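PDB 2QGZ: putative primosome component from Streptococcus pyogenes serotype M3, which probably acts as an ATP-binding helicase loader, a P-loop NTPase of the primosome that helps bring the replicative helicase to DNA. Local coordinates for residues 216-221 against 242-247; 187-192 against 235-240; 257-262 against 289-294; 141-146 against 250-255. All coordinates share one frame; numbering follows the deposited sequence.

Contact 1 of 4, residues 216-221 against 242-247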
loop_
_atom_site.group_PDB
_atom_site.type_symbol
_atom_site.label_atom_id
_atom_site.label_comp_id
_atom_site.label_asym_id
_atom_site.label_seq_id
_atom_site.Cartn_x
_atom_site.Cartn_y
_atom_site.Cartn_z
ATOM N N PRO A 216 9.281 7.221 1.628
ATOM C CA PRO A 216 9.941 5.996 2.096
ATOM C C PRO A 216 9.142 4.710 1.913
ATOM O O PRO A 216 9.691 3.683 1.519
ATOM C CB PRO A 216 10.213 6.298 3.563
ATOM C CG PRO A 216 10.429 7.784 3.554
ATOM C CD PRO A 216 9.305 8.260 2.674
ATOM N N VAL A 217 7.853 4.768 2.220
ATOM C CA VAL A 217 6.977 3.612 2.103
ATOM C C VAL A 217 5.667 4.097 1.510
ATOM O O VAL A 217 5.056 5.027 2.026
ATOM C CB VAL A 217 6.682 2.982 3.472
ATOM C CG1 VAL A 217 5.717 1.837 3.310
ATOM C CG2 VAL A 217 7.956 2.493 4.103
ATOM N N LEU A 218 5.241 3.451 0.433
ATOM C CA LEU A 218 4.024 3.832 -0.262
ATOM C C LEU A 218 3.022 2.682 -0.308
ATOM O O LEU A 218 3.382 1.540 -0.639
ATOM C CB LEU A 218 4.375 4.276 -1.685
ATOM C CG LEU A 218 3.196 4.643 -2.584
ATOM C CD1 LEU A 218 2.480 5.880 -2.034
ATOM C CD2 LEU A 218 3.705 4.906 -3.995
ATOM N N ILE A 219 1.772 2.988 0.028
ATOM C CA ILE A 219 0.707 1.999 0.017
ATOM C C ILE A 219 -0.288 2.407 -1.069
ATOM O O ILE A 219 -0.881 3.483 -0.989
ATOM C CB ILE A 219 -0.071 1.976 1.361
ATOM C CG1 ILE A 219 0.883 1.810 2.554
ATOM C CG2 ILE A 219 -1.145 0.890 1.314
ATOM C CD1 ILE A 219 1.644 0.518 2.584
ATOM N N LEU A 220 -0.473 1.561 -2.076
ATOM C CA LEU A 220 -1.427 1.857 -3.146
ATOM C C LEU A 220 -2.705 1.037 -2.899
ATOM O O LEU A 220 -2.799 -0.122 -3.309
ATOM C CB LEU A 220 -0.814 1.503 -4.511
ATOM C CG LEU A 220 0.480 2.254 -4.833
ATOM C CD1 LEU A 220 1.066 1.738 -6.120
ATOM C CD2 LEU A 220 0.208 3.742 -4.949
ATOM N N ASP A 221 -3.676 1.644 -2.218
ATOM C CA ASP A 221 -4.935 0.980 -1.885
ATOM C C ASP A 221 -5.826 0.659 -3.085
ATOM O O ASP A 221 -6.011 1.470 -3.985
ATOM C CB ASP A 221 -5.712 1.805 -0.860
ATOM C CG ASP A 221 -7.046 1.180 -0.498
ATOM O OD1 ASP A 221 -7.074 -0.005 -0.097
ATOM O OD2 ASP A 221 -8.075 1.882 -0.604
ATOM N N GLN A 242 8.267 2.198 -11.695
ATOM C CA GLN A 242 9.603 2.108 -12.283
ATOM C C GLN A 242 10.614 2.845 -11.412
ATOM O O GLN A 242 11.670 2.321 -11.084
ATOM C CB GLN A 242 9.597 2.726 -13.675
ATOM C CG GLN A 242 10.936 2.765 -14.336
ATOM C CD GLN A 242 10.852 3.332 -15.738
ATOM O OE1 GLN A 242 11.634 2.970 -16.613
ATOM N NE2 GLN A 242 9.911 4.236 -15.952
ATOM N N TYR A 243 10.277 4.069 -11.033
ATOM C CA TYR A 243 11.151 4.867 -10.199
ATOM C C TYR A 243 11.384 4.250 -8.820
ATOM O O TYR A 243 12.494 4.327 -8.287
ATOM C CB TYR A 243 10.571 6.270 -10.049
ATOM C CG TYR A 243 11.265 7.117 -9.016
ATOM C CD1 TYR A 243 10.826 7.131 -7.693
ATOM C CD2 TYR A 243 12.355 7.917 -9.363
ATOM C CE1 TYR A 243 11.453 7.926 -6.734
ATOM C CE2 TYR A 243 12.991 8.723 -8.419
ATOM C CZ TYR A 243 12.537 8.722 -7.105
ATOM O OH TYR A 243 13.170 9.498 -6.160
ATOM N N ARG A 244 10.351 3.643 -8.234
ATOM C CA ARG A 244 10.525 3.043 -6.922
ATOM C C ARG A 244 11.344 1.757 -7.030
ATOM O O ARG A 244 12.042 1.383 -6.086
ATOM C CB ARG A 244 9.163 2.822 -6.235
ATOM C CG ARG A 244 8.484 4.142 -5.840
ATOM C CD ARG A 244 7.141 3.945 -5.113
ATOM N NE ARG A 244 7.321 3.519 -3.729
ATOM C CZ ARG A 244 7.715 4.313 -2.736
ATOM N NH1 ARG A 244 7.970 5.592 -2.957
ATOM N NH2 ARG A 244 7.868 3.822 -1.516
ATOM N N MET A 245 11.291 1.097 -8.183
ATOM C CA MET A 245 12.096 -0.112 -8.378
ATOM C C MET A 245 13.576 0.286 -8.353
ATOM O O MET A 245 14.373 -0.290 -7.612
ATOM C CB MET A 245 11.769 -0.797 -9.716
ATOM C CG MET A 245 10.765 -1.950 -9.603
ATOM S SD MET A 245 10.277 -2.722 -11.173
ATOM C CE MET A 245 11.749 -3.663 -11.521
ATOM N N LEU A 246 13.934 1.287 -9.153
ATOM C CA LEU A 246 15.316 1.760 -9.218
ATOM C C LEU A 246 15.786 2.342 -7.896
ATOM O O LEU A 246 16.919 2.128 -7.491
ATOM C CB LEU A 246 15.470 2.824 -10.307
ATOM C CG LEU A 246 15.532 2.353 -11.755
ATOM C CD1 LEU A 246 15.321 3.539 -12.682
ATOM C CD2 LEU A 246 16.878 1.701 -12.016
ATOM N N GLU A 247 14.911 3.079 -7.225
ATOM C CA GLU A 247 15.249 3.703 -5.953
ATOM C C GLU A 247 15.152 2.761 -4.746
ATOM O O GLU A 247 15.431 3.166 -3.619
ATOM C CB GLU A 247 14.339 4.913 -5.726
ATOM C CG GLU A 247 14.711 6.163 -6.510
ATOM C CD GLU A 247 15.631 7.065 -5.716
ATOM O OE1 GLU A 247 15.503 7.070 -4.466
ATOM O OE2 GLU A 247 16.464 7.776 -6.324
#
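The guanidinium of Arg244 lies flat against Leu218, where helix 237-247 packs on strand 217-221 of the parallel sheet in a P-loop NTPase fold. Leu218 CB sits over the centre of the planar group, 3.5 Å from Arg244 CZ, while Leu218 CD2 rests 3.7 Å from Arg244 CD, at the last methylene before the guanidinium. The two side chains cross at about a right angle. Arg244 starts with CG anti to its carbonyl carbon (chi1 -69°) and bends at chi3 (76°), which turns the guanidinium over the beginning of the strand, at Leu218. No hydrogen bond joins the two segments; what holds the arginine lies just beyond them. Its NE bonds Thr251 OG1, NH1 bonds the carbonyls of Lys213 and Val215, and NH2 bonds the carbonyl of Pro250. Bonds from all three nitrogens to four acceptors hold the guanidinium in its rotation, so a buried charge, probably stabilised by the carbonyl dipoles, ties the helix to the chain entering strand 217-221 and to the start of strand 251-255. Arg244 NH2 also stands 3.3 Å from Leu218 N, a meeting of two donors, and has Pro216 O 3.5 Å away near the guanidinium plane.

Contact 2 of 4, residues 187-192 against 235-240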
loop_
_atom_site.group_PDB
_atom_site.type_symbol
_atom_site.label_atom_id
_atom_site.label_comp_id
_atom_site.label_asym_id
_atom_site.label_seq_id
_atom_site.Cartn_x
_atom_site.Cartn_y
_atom_site.Cartn_z
ATOM N N LEU A 187 -2.489 5.758 -0.155
ATOM C CA LEU A 187 -3.169 6.379 -1.274
ATOM C C LEU A 187 -4.263 5.517 -1.890
ATOM O O LEU A 187 -4.048 4.344 -2.182
ATOM C CB LEU A 187 -2.107 6.737 -2.315
ATOM C CG LEU A 187 -2.459 7.185 -3.728
ATOM C CD1 LEU A 187 -1.312 8.020 -4.274
ATOM C CD2 LEU A 187 -2.723 5.969 -4.616
ATOM N N HIS A 188 -5.444 6.095 -2.081
ATOM C CA HIS A 188 -6.544 5.359 -2.692
ATOM C C HIS A 188 -6.363 5.524 -4.199
ATOM O O HIS A 188 -6.742 6.549 -4.763
ATOM C CB HIS A 188 -7.890 5.935 -2.252
ATOM C CG HIS A 188 -9.064 5.114 -2.689
ATOM N ND1 HIS A 188 -10.038 5.597 -3.536
ATOM C CD2 HIS A 188 -9.410 3.835 -2.405
ATOM C CE1 HIS A 188 -10.935 4.650 -3.754
ATOM N NE2 HIS A 188 -10.577 3.571 -3.080
ATOM N N PHE A 189 -5.785 4.510 -4.839
ATOM C CA PHE A 189 -5.500 4.557 -6.271
ATOM C C PHE A 189 -6.615 5.042 -7.203
ATOM O O PHE A 189 -6.410 5.981 -7.977
ATOM C CB PHE A 189 -4.991 3.200 -6.775
ATOM C CG PHE A 189 -4.382 3.273 -8.140
ATOM C CD1 PHE A 189 -3.185 3.954 -8.342
ATOM C CD2 PHE A 189 -5.037 2.726 -9.242
ATOM C CE1 PHE A 189 -2.652 4.094 -9.620
ATOM C CE2 PHE A 189 -4.511 2.860 -10.529
ATOM C CZ PHE A 189 -3.320 3.545 -10.716
ATOM N N PRO A 190 -7.799 4.405 -7.161
ATOM C CA PRO A 190 -8.896 4.841 -8.039
ATOM C C PRO A 190 -9.141 6.360 -8.020
ATOM O O PRO A 190 -9.455 6.950 -9.054
ATOM C CB PRO A 190 -10.087 4.049 -7.515
ATOM C CG PRO A 190 -9.447 2.761 -7.078
ATOM C CD PRO A 190 -8.205 3.241 -6.353
ATOM N N SER A 191 -8.989 6.989 -6.856
ATOM C CA SER A 191 -9.194 8.433 -6.736
ATOM C C SER A 191 -7.986 9.222 -7.221
ATOM O O SER A 191 -8.129 10.309 -7.771
ATOM C CB SER A 191 -9.492 8.819 -5.288
ATOM O OG SER A 191 -10.671 8.183 -4.838
ATOM N N PHE A 192 -6.796 8.677 -7.002
ATOM C CA PHE A 192 -5.566 9.328 -7.430
ATOM C C PHE A 192 -5.517 9.344 -8.958
ATOM O O PHE A 192 -5.171 10.352 -9.564
ATOM C CB PHE A 192 -4.364 8.563 -6.877
ATOM C CG PHE A 192 -3.038 9.055 -7.377
ATOM C CD1 PHE A 192 -2.447 10.183 -6.824
ATOM C CD2 PHE A 192 -2.368 8.369 -8.388
ATOM C CE1 PHE A 192 -1.198 10.622 -7.267
ATOM C CE2 PHE A 192 -1.120 8.796 -8.844
ATOM C CZ PHE A 192 -0.531 9.925 -8.281
ATOM N N GLU A 235 1.180 5.332 -17.849
ATOM C CA GLU A 235 2.063 6.485 -17.894
ATOM C C GLU A 235 2.345 7.074 -16.515
ATOM O O GLU A 235 3.380 7.695 -16.306
ATOM C CB GLU A 235 1.470 7.556 -18.807
ATOM N N VAL A 236 1.431 6.895 -15.572
ATOM C CA VAL A 236 1.643 7.430 -14.231
ATOM C C VAL A 236 2.059 6.323 -13.269
ATOM O O VAL A 236 3.104 6.408 -12.626
ATOM C CB VAL A 236 0.372 8.102 -13.685
ATOM C CG1 VAL A 236 0.667 8.756 -12.352
ATOM C CG2 VAL A 236 -0.145 9.128 -14.685
ATOM N N LEU A 237 1.242 5.280 -13.180
ATOM C CA LEU A 237 1.536 4.162 -12.295
ATOM C C LEU A 237 2.836 3.495 -12.729
ATOM O O LEU A 237 3.705 3.200 -11.909
ATOM C CB LEU A 237 0.392 3.147 -12.340
ATOM C CG LEU A 237 0.161 2.163 -11.188
ATOM C CD1 LEU A 237 0.277 0.748 -11.713
ATOM C CD2 LEU A 237 1.141 2.412 -10.053
ATOM N N GLN A 238 2.967 3.277 -14.033
ATOM C CA GLN A 238 4.144 2.631 -14.598
ATOM C C GLN A 238 5.421 3.388 -14.243
ATOM O O GLN A 238 6.423 2.782 -13.870
ATOM C CB GLN A 238 3.984 2.525 -16.119
ATOM C CG GLN A 238 4.828 1.442 -16.779
ATOM C CD GLN A 238 6.292 1.811 -16.882
ATOM O OE1 GLN A 238 7.173 0.962 -16.731
ATOM N NE2 GLN A 238 6.560 3.084 -17.150
ATOM N N VAL A 239 5.385 4.711 -14.334
ATOM C CA VAL A 239 6.569 5.503 -14.034
ATOM C C VAL A 239 6.865 5.543 -12.538
ATOM O O VAL A 239 8.021 5.453 -12.131
ATOM C CB VAL A 239 6.430 6.946 -14.568
ATOM C CG1 VAL A 239 7.758 7.703 -14.407
ATOM C CG2 VAL A 239 6.040 6.906 -16.029
ATOM N N ILE A 240 5.821 5.683 -11.725
ATOM C CA ILE A 240 6.003 5.710 -10.285
ATOM C C ILE A 240 6.615 4.386 -9.847
ATOM O O ILE A 240 7.576 4.365 -9.089
ATOM C CB ILE A 240 4.655 5.920 -9.539
ATOM C CG1 ILE A 240 4.215 7.382 -9.657
ATOM C CG2 ILE A 240 4.789 5.523 -8.065
ATOM C CD1 ILE A 240 2.849 7.644 -9.054
#
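Phe189 and Phe192 both carry their rings anti to the backbone nitrogen (chi1 -166° and 174°), and since they stand three residues apart at the start of helix 189-197, the two rings reach together toward the beginning of helix 237-247. Phe189 meets Leu237: its CE1 comes 3.8 Å from Leu237 CG, and the two side chains run at about a right angle to each other. Phe192 presses one corner of its ring against Val236 and Ile240, one helical turn apart. Its CE2 lies 3.9 Å from Val236 CG1 and 4.1 Å from Ile240 CD1, the isoleucine approaching from the opposite direction. From its own segment, Leu187 CD1 packs over one face of the Phe192 ring, near the rim. Behind the two phenylalanines, His188 occupies the N-cap position, and its ND1 shares a 3.0 Å hydrogen bond with Ser191 OG in the first turn. Leu237 also touches Leu220 of strand 217-221, so the contact continues onto the sheet of this P-loop NTPase fold. Every pairing between the segments is apolar, without a hydrogen bond across; the two helix starts are therefore held together by van der Waals contact and the burial of aromatic and branched aliphatic carbon.

Contact 3 of 4, residues 257-262 against 289-294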
loop_
_atom_site.group_PDB
_atom_site.type_symbol
_atom_site.label_atom_id
_atom_site.label_comp_id
_atom_site.label_asym_id
_atom_site.label_seq_id
_atom_site.Cartn_x
_atom_site.Cartn_y
_atom_site.Cartn_z
ATOM N N TYR A 257 -8.323 -8.431 -6.608
ATOM C CA TYR A 257 -7.812 -9.464 -7.501
ATOM C C TYR A 257 -6.397 -9.908 -7.173
ATOM O O TYR A 257 -5.584 -9.126 -6.690
ATOM C CB TYR A 257 -7.812 -8.955 -8.948
ATOM C CG TYR A 257 -9.083 -8.256 -9.376
ATOM C CD1 TYR A 257 -10.265 -8.974 -9.596
ATOM C CD2 TYR A 257 -9.111 -6.870 -9.545
ATOM C CE1 TYR A 257 -11.442 -8.323 -9.973
ATOM C CE2 TYR A 257 -10.281 -6.213 -9.918
ATOM C CZ TYR A 257 -11.440 -6.943 -10.130
ATOM O OH TYR A 257 -12.597 -6.287 -10.484
ATOM N N SER A 258 -6.106 -11.171 -7.466
ATOM C CA SER A 258 -4.779 -11.736 -7.257
ATOM C C SER A 258 -3.943 -11.237 -8.432
ATOM O O SER A 258 -4.466 -10.547 -9.307
ATOM C CB SER A 258 -4.844 -13.259 -7.310
ATOM O OG SER A 258 -5.210 -13.695 -8.613
ATOM N N PHE A 259 -2.657 -11.582 -8.458
ATOM C CA PHE A 259 -1.790 -11.157 -9.553
ATOM C C PHE A 259 -2.395 -11.545 -10.891
ATOM O O PHE A 259 -2.693 -10.688 -11.726
ATOM C CB PHE A 259 -0.408 -11.800 -9.445
ATOM C CG PHE A 259 0.510 -11.119 -8.476
ATOM C CD1 PHE A 259 0.347 -9.768 -8.168
ATOM C CD2 PHE A 259 1.564 -11.816 -7.901
ATOM C CE1 PHE A 259 1.225 -9.125 -7.306
ATOM C CE2 PHE A 259 2.446 -11.185 -7.038
ATOM C CZ PHE A 259 2.276 -9.835 -6.741
ATOM N N ALA A 260 -2.582 -12.848 -11.078
ATOM C CA ALA A 260 -3.129 -13.396 -12.310
ATOM C C ALA A 260 -4.456 -12.772 -12.724
ATOM O O ALA A 260 -4.666 -12.493 -13.900
ATOM C CB ALA A 260 -3.280 -14.902 -12.175
ATOM N N ASP A 261 -5.349 -12.560 -11.761
ATOM C CA ASP A 261 -6.653 -11.966 -12.047
ATOM C C ASP A 261 -6.552 -10.475 -12.354
ATOM O O ASP A 261 -7.341 -9.942 -13.136
ATOM C CB ASP A 261 -7.614 -12.165 -10.863
ATOM C CG ASP A 261 -8.408 -13.468 -10.949
ATOM O OD1 ASP A 261 -7.800 -14.565 -10.897
ATOM O OD2 ASP A 261 -9.654 -13.390 -11.064
ATOM N N LEU A 262 -5.592 -9.798 -11.729
ATOM C CA LEU A 262 -5.424 -8.367 -11.954
ATOM C C LEU A 262 -4.951 -8.120 -13.374
ATOM O O LEU A 262 -5.421 -7.204 -14.047
ATOM C CB LEU A 262 -4.407 -7.774 -10.977
ATOM C CG LEU A 262 -4.124 -6.288 -11.223
ATOM C CD1 LEU A 262 -5.420 -5.494 -11.095
ATOM C CD2 LEU A 262 -3.069 -5.785 -10.251
ATOM N N ALA A 289 6.301 -6.445 -4.745
ATOM C CA ALA A 289 5.573 -7.033 -3.619
ATOM C C ALA A 289 5.223 -8.514 -3.721
ATOM O O ALA A 289 5.050 -9.055 -4.808
ATOM C CB ALA A 289 4.308 -6.228 -3.375
ATOM N N ARG A 290 5.116 -9.162 -2.568
ATOM C CA ARG A 290 4.771 -10.576 -2.509
ATOM C C ARG A 290 3.265 -10.690 -2.308
ATOM O O ARG A 290 2.687 -9.980 -1.493
ATOM C CB ARG A 290 5.532 -11.252 -1.366
ATOM C CG ARG A 290 7.040 -11.368 -1.619
ATOM C CD ARG A 290 7.337 -12.431 -2.695
ATOM N NE ARG A 290 8.702 -12.366 -3.230
ATOM C CZ ARG A 290 9.139 -11.432 -4.077
ATOM N NH1 ARG A 290 8.323 -10.470 -4.496
ATOM N NH2 ARG A 290 10.393 -11.461 -4.513
ATOM N N GLU A 291 2.636 -11.581 -3.061
ATOM C CA GLU A 291 1.187 -11.779 -3.010
ATOM C C GLU A 291 0.721 -12.514 -1.757
ATOM O O GLU A 291 1.305 -13.522 -1.381
ATOM C CB GLU A 291 0.758 -12.564 -4.244
ATOM C CG GLU A 291 -0.695 -12.445 -4.639
ATOM C CD GLU A 291 -1.040 -13.354 -5.820
ATOM O OE1 GLU A 291 -2.073 -13.111 -6.481
ATOM O OE2 GLU A 291 -0.279 -14.317 -6.082
ATOM N N PHE A 292 -0.326 -12.001 -1.113
ATOM C CA PHE A 292 -0.892 -12.620 0.095
ATOM C C PHE A 292 -2.411 -12.597 -0.005
ATOM O O PHE A 292 -3.004 -11.537 -0.203
ATOM C CB PHE A 292 -0.503 -11.857 1.372
ATOM C CG PHE A 292 0.839 -12.231 1.941
ATOM C CD1 PHE A 292 2.018 -11.836 1.319
ATOM C CD2 PHE A 292 0.921 -12.957 3.120
ATOM C CE1 PHE A 292 3.264 -12.161 1.868
ATOM C CE2 PHE A 292 2.156 -13.285 3.675
ATOM C CZ PHE A 292 3.330 -12.887 3.049
ATOM N N HIS A 293 -3.041 -13.759 0.117
ATOM C CA HIS A 293 -4.495 -13.817 0.071
ATOM C C HIS A 293 -4.990 -13.651 1.502
ATOM O O HIS A 293 -4.594 -14.399 2.404
ATOM C CB HIS A 293 -4.985 -15.156 -0.490
ATOM C CG HIS A 293 -6.454 -15.181 -0.788
ATOM N ND1 HIS A 293 -7.137 -16.340 -1.086
ATOM C CD2 HIS A 293 -7.367 -14.181 -0.848
ATOM C CE1 HIS A 293 -8.407 -16.056 -1.316
ATOM N NE2 HIS A 293 -8.574 -14.752 -1.177
ATOM N N LEU A 294 -5.845 -12.657 1.709
ATOM C CA LEU A 294 -6.385 -12.380 3.027
ATOM C C LEU A 294 -7.865 -12.751 3.092
ATOM O O LEU A 294 -8.636 -12.429 2.191
ATOM C CB LEU A 294 -6.212 -10.897 3.351
ATOM C CG LEU A 294 -6.376 -10.512 4.819
ATOM C CD1 LEU A 294 -5.172 -11.030 5.590
ATOM C CD2 LEU A 294 -6.476 -8.994 4.963
HETATM O O HOH W 1 -2.125 -14.735 -9.238
#
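Phe259 and Glu291 lie alongside each other and point opposite ways, the carboxylate tilted only 22° from the plane of the ring whose rim it overlies. This is the close-packed part: Glu291 CB makes a CH-pi contact over the face of the Phe259 ring, 4.0 Å from its centroid, and Ala289 O lies at the ring edge, 3.5 Å from Phe259 CZ. Helix 281-288 adds Met282 and Val285 to the surroundings of the ring. The other side is polar and more open: Ala260 and Asp261 are exposed, and one ordered water sits there. Glu291, extended beyond CG, reaches the first turn of helix 259-263, where OE1 is placed to accept from Phe259 N, though it sits too near Ser258 CB in the model and the length of that bond is doubtful. The water donates to Glu291 OE1 and accepts from Ala260 N at 2.7 Å. Ser258 OG takes a weak bond from Asp261 N. The arrangement is a serine N-cap at the start of helix 259-263, docked on the outermost strand 289-293 of the parallel sheet of a P-loop NTPase fold.

Contact 4 of 4, residues 141-146 against 250-255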
loop_
_atom_site.group_PDB
_atom_site.type_symbol
_atom_site.label_atom_id
_atom_site.label_comp_id
_atom_site.label_asym_id
_atom_site.label_seq_id
_atom_site.Cartn_x
_atom_site.Cartn_y
_atom_site.Cartn_z
ATOM N N LEU A 141 4.865 -7.635 10.587
ATOM C CA LEU A 141 5.744 -7.433 11.734
ATOM C C LEU A 141 7.210 -7.579 11.341
ATOM O O LEU A 141 8.071 -6.893 11.887
ATOM C CB LEU A 141 5.410 -8.413 12.863
ATOM C CG LEU A 141 4.021 -8.262 13.480
ATOM C CD1 LEU A 141 3.892 -9.211 14.665
ATOM C CD2 LEU A 141 3.802 -6.821 13.920
ATOM N N ASP A 142 7.496 -8.476 10.403
ATOM C CA ASP A 142 8.867 -8.659 9.942
ATOM C C ASP A 142 9.328 -7.405 9.222
ATOM O O ASP A 142 10.475 -6.979 9.369
ATOM C CB ASP A 142 8.980 -9.835 8.973
ATOM C CG ASP A 142 8.811 -11.176 9.659
ATOM O OD1 ASP A 142 9.236 -11.303 10.840
ATOM O OD2 ASP A 142 8.269 -12.103 9.007
ATOM N N PHE A 143 8.429 -6.818 8.441
ATOM C CA PHE A 143 8.759 -5.622 7.688
ATOM C C PHE A 143 9.141 -4.478 8.614
ATOM O O PHE A 143 10.169 -3.835 8.425
ATOM C CB PHE A 143 7.585 -5.178 6.816
ATOM C CG PHE A 143 7.933 -4.043 5.897
ATOM C CD1 PHE A 143 8.448 -4.292 4.630
ATOM C CD2 PHE A 143 7.810 -2.721 6.329
ATOM C CE1 PHE A 143 8.844 -3.240 3.805
ATOM C CE2 PHE A 143 8.198 -1.666 5.517
ATOM C CZ PHE A 143 8.720 -1.924 4.247
ATOM N N VAL A 144 8.304 -4.217 9.609
ATOM C CA VAL A 144 8.575 -3.147 10.558
ATOM C C VAL A 144 9.879 -3.413 11.313
ATOM O O VAL A 144 10.721 -2.532 11.450
ATOM C CB VAL A 144 7.426 -3.009 11.577
ATOM C CG1 VAL A 144 7.818 -2.049 12.686
ATOM C CG2 VAL A 144 6.178 -2.519 10.882
ATOM N N GLU A 145 10.039 -4.639 11.786
ATOM C CA GLU A 145 11.217 -5.024 12.549
ATOM C C GLU A 145 12.516 -4.938 11.734
ATOM O O GLU A 145 13.553 -4.503 12.241
ATOM C CB GLU A 145 11.005 -6.447 13.082
ATOM C CG GLU A 145 11.855 -6.833 14.267
ATOM C CD GLU A 145 11.566 -8.249 14.767
ATOM O OE1 GLU A 145 12.263 -8.700 15.700
ATOM O OE2 GLU A 145 10.649 -8.913 14.231
ATOM N N GLN A 146 12.448 -5.332 10.464
ATOM C CA GLN A 146 13.613 -5.326 9.584
ATOM C C GLN A 146 13.851 -4.041 8.774
ATOM O O GLN A 146 14.789 -3.976 7.990
ATOM C CB GLN A 146 13.523 -6.524 8.635
ATOM C CG GLN A 146 13.564 -7.853 9.356
ATOM C CD GLN A 146 13.047 -9.013 8.519
ATOM O OE1 GLN A 146 12.854 -10.116 9.033
ATOM N NE2 GLN A 146 12.816 -8.773 7.229
ATOM N N PRO A 250 10.230 0.493 -0.750
ATOM C CA PRO A 250 9.165 -0.466 -0.427
ATOM C C PRO A 250 7.802 0.031 -0.894
ATOM O O PRO A 250 7.401 1.152 -0.581
ATOM C CB PRO A 250 9.240 -0.567 1.092
ATOM C CG PRO A 250 10.682 -0.244 1.392
ATOM C CD PRO A 250 10.942 0.910 0.471
ATOM N N THR A 251 7.079 -0.815 -1.617
ATOM C CA THR A 251 5.779 -0.442 -2.146
ATOM C C THR A 251 4.772 -1.543 -1.868
ATOM O O THR A 251 5.029 -2.713 -2.151
ATOM C CB THR A 251 5.897 -0.210 -3.652
ATOM O OG1 THR A 251 6.972 0.711 -3.891
ATOM C CG2 THR A 251 4.601 0.347 -4.226
ATOM N N PHE A 252 3.633 -1.171 -1.294
ATOM C CA PHE A 252 2.591 -2.140 -0.976
ATOM C C PHE A 252 1.351 -1.884 -1.829
ATOM O O PHE A 252 1.226 -0.832 -2.442
ATOM C CB PHE A 252 2.204 -2.042 0.501
ATOM C CG PHE A 252 3.328 -2.343 1.452
ATOM C CD1 PHE A 252 4.447 -1.518 1.518
ATOM C CD2 PHE A 252 3.261 -3.452 2.295
ATOM C CE1 PHE A 252 5.488 -1.793 2.414
ATOM C CE2 PHE A 252 4.294 -3.737 3.192
ATOM C CZ PHE A 252 5.410 -2.908 3.254
ATOM N N PHE A 253 0.441 -2.852 -1.868
ATOM C CA PHE A 253 -0.797 -2.723 -2.629
ATOM C C PHE A 253 -1.897 -3.529 -1.951
ATOM O O PHE A 253 -1.621 -4.424 -1.158
ATOM C CB PHE A 253 -0.667 -3.302 -4.048
ATOM C CG PHE A 253 0.555 -2.870 -4.801
ATOM C CD1 PHE A 253 1.794 -3.450 -4.539
ATOM C CD2 PHE A 253 0.455 -1.916 -5.820
ATOM C CE1 PHE A 253 2.926 -3.095 -5.285
ATOM C CE2 PHE A 253 1.581 -1.547 -6.579
ATOM C CZ PHE A 253 2.820 -2.141 -6.310
ATOM N N THR A 254 -3.143 -3.206 -2.267
ATOM C CA THR A 254 -4.288 -3.970 -1.778
ATOM C C THR A 254 -5.145 -4.097 -3.038
ATOM O O THR A 254 -5.127 -3.215 -3.902
ATOM C CB THR A 254 -5.119 -3.242 -0.703
ATOM O OG1 THR A 254 -5.704 -2.077 -1.272
ATOM C CG2 THR A 254 -4.260 -2.849 0.488
ATOM N N SER A 255 -5.900 -5.175 -3.156
ATOM C CA SER A 255 -6.712 -5.346 -4.348
ATOM C C SER A 255 -7.780 -6.420 -4.147
ATOM O O SER A 255 -7.712 -7.205 -3.204
ATOM C CB SER A 255 -5.793 -5.729 -5.521
ATOM O OG SER A 255 -6.517 -5.927 -6.720
#
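Helix 131-146 runs over the sheet with the backbones closest at Phe143 and Pro250, whose CA atoms are 9.6 Å apart, and the side chains of Phe143, Pro250 and Phe252 span that distance. The layout is that of a three-layered alpha/beta P-loop NTPase, in which strand 251-255 is an inner strand of the parallel sheet. Phe143 and Phe252 form a T-shaped pair: the edge of the Phe252 ring points at the face of Phe143, with centroids 4.8 Å apart and planes at 80°. The two side chains come from opposite directions, one from the helix and one from the strand. Phe143 has CG anti to the backbone nitrogen (chi1 -173°), sending its ring toward the sheet. Pro250 supplies a second wall, with its ring carbons at the edge of Phe143 rather than over a face. Farther out, helix 165-179, which follows the probable P-loop, lies against both rings: Leu176 touches Phe143 and Met172 touches Phe252. Phe252 also packs on Val217 and Ile219 of the adjacent strand, and on Leu155 of the strand at its other side. At the centre of the pair, Phe252 CZ stands over the middle of the Phe143 ring, 3.5 Å from Phe143 CE1, while Pro250 CB lies 3.5 Å from Phe143 CZ.

All four contacts lie around one parallel sheet. Contacts 1 and 2 share helix 237-247, their centres 11 Å apart; contact 1 packs that helix on strand 217-221, and contact 2 packs it on helix 189-197, which follows the neighbouring strand 184-188. Along the chain their segments alternate. Contact 4, also 11 Å from contact 1 between centres, joins strand 251-255 to a different helix, and both contacts 1 and 2 are nested inside the loop it closes. Contact 3 follows in series at the edge strand 289-293, its centre 14 Å from that of contact 4. Contacts 2 and 4 lie on opposite sides of the chain's centre. Together they join helices to the sheet, and one helix to another, in a probable ATP-binding domain.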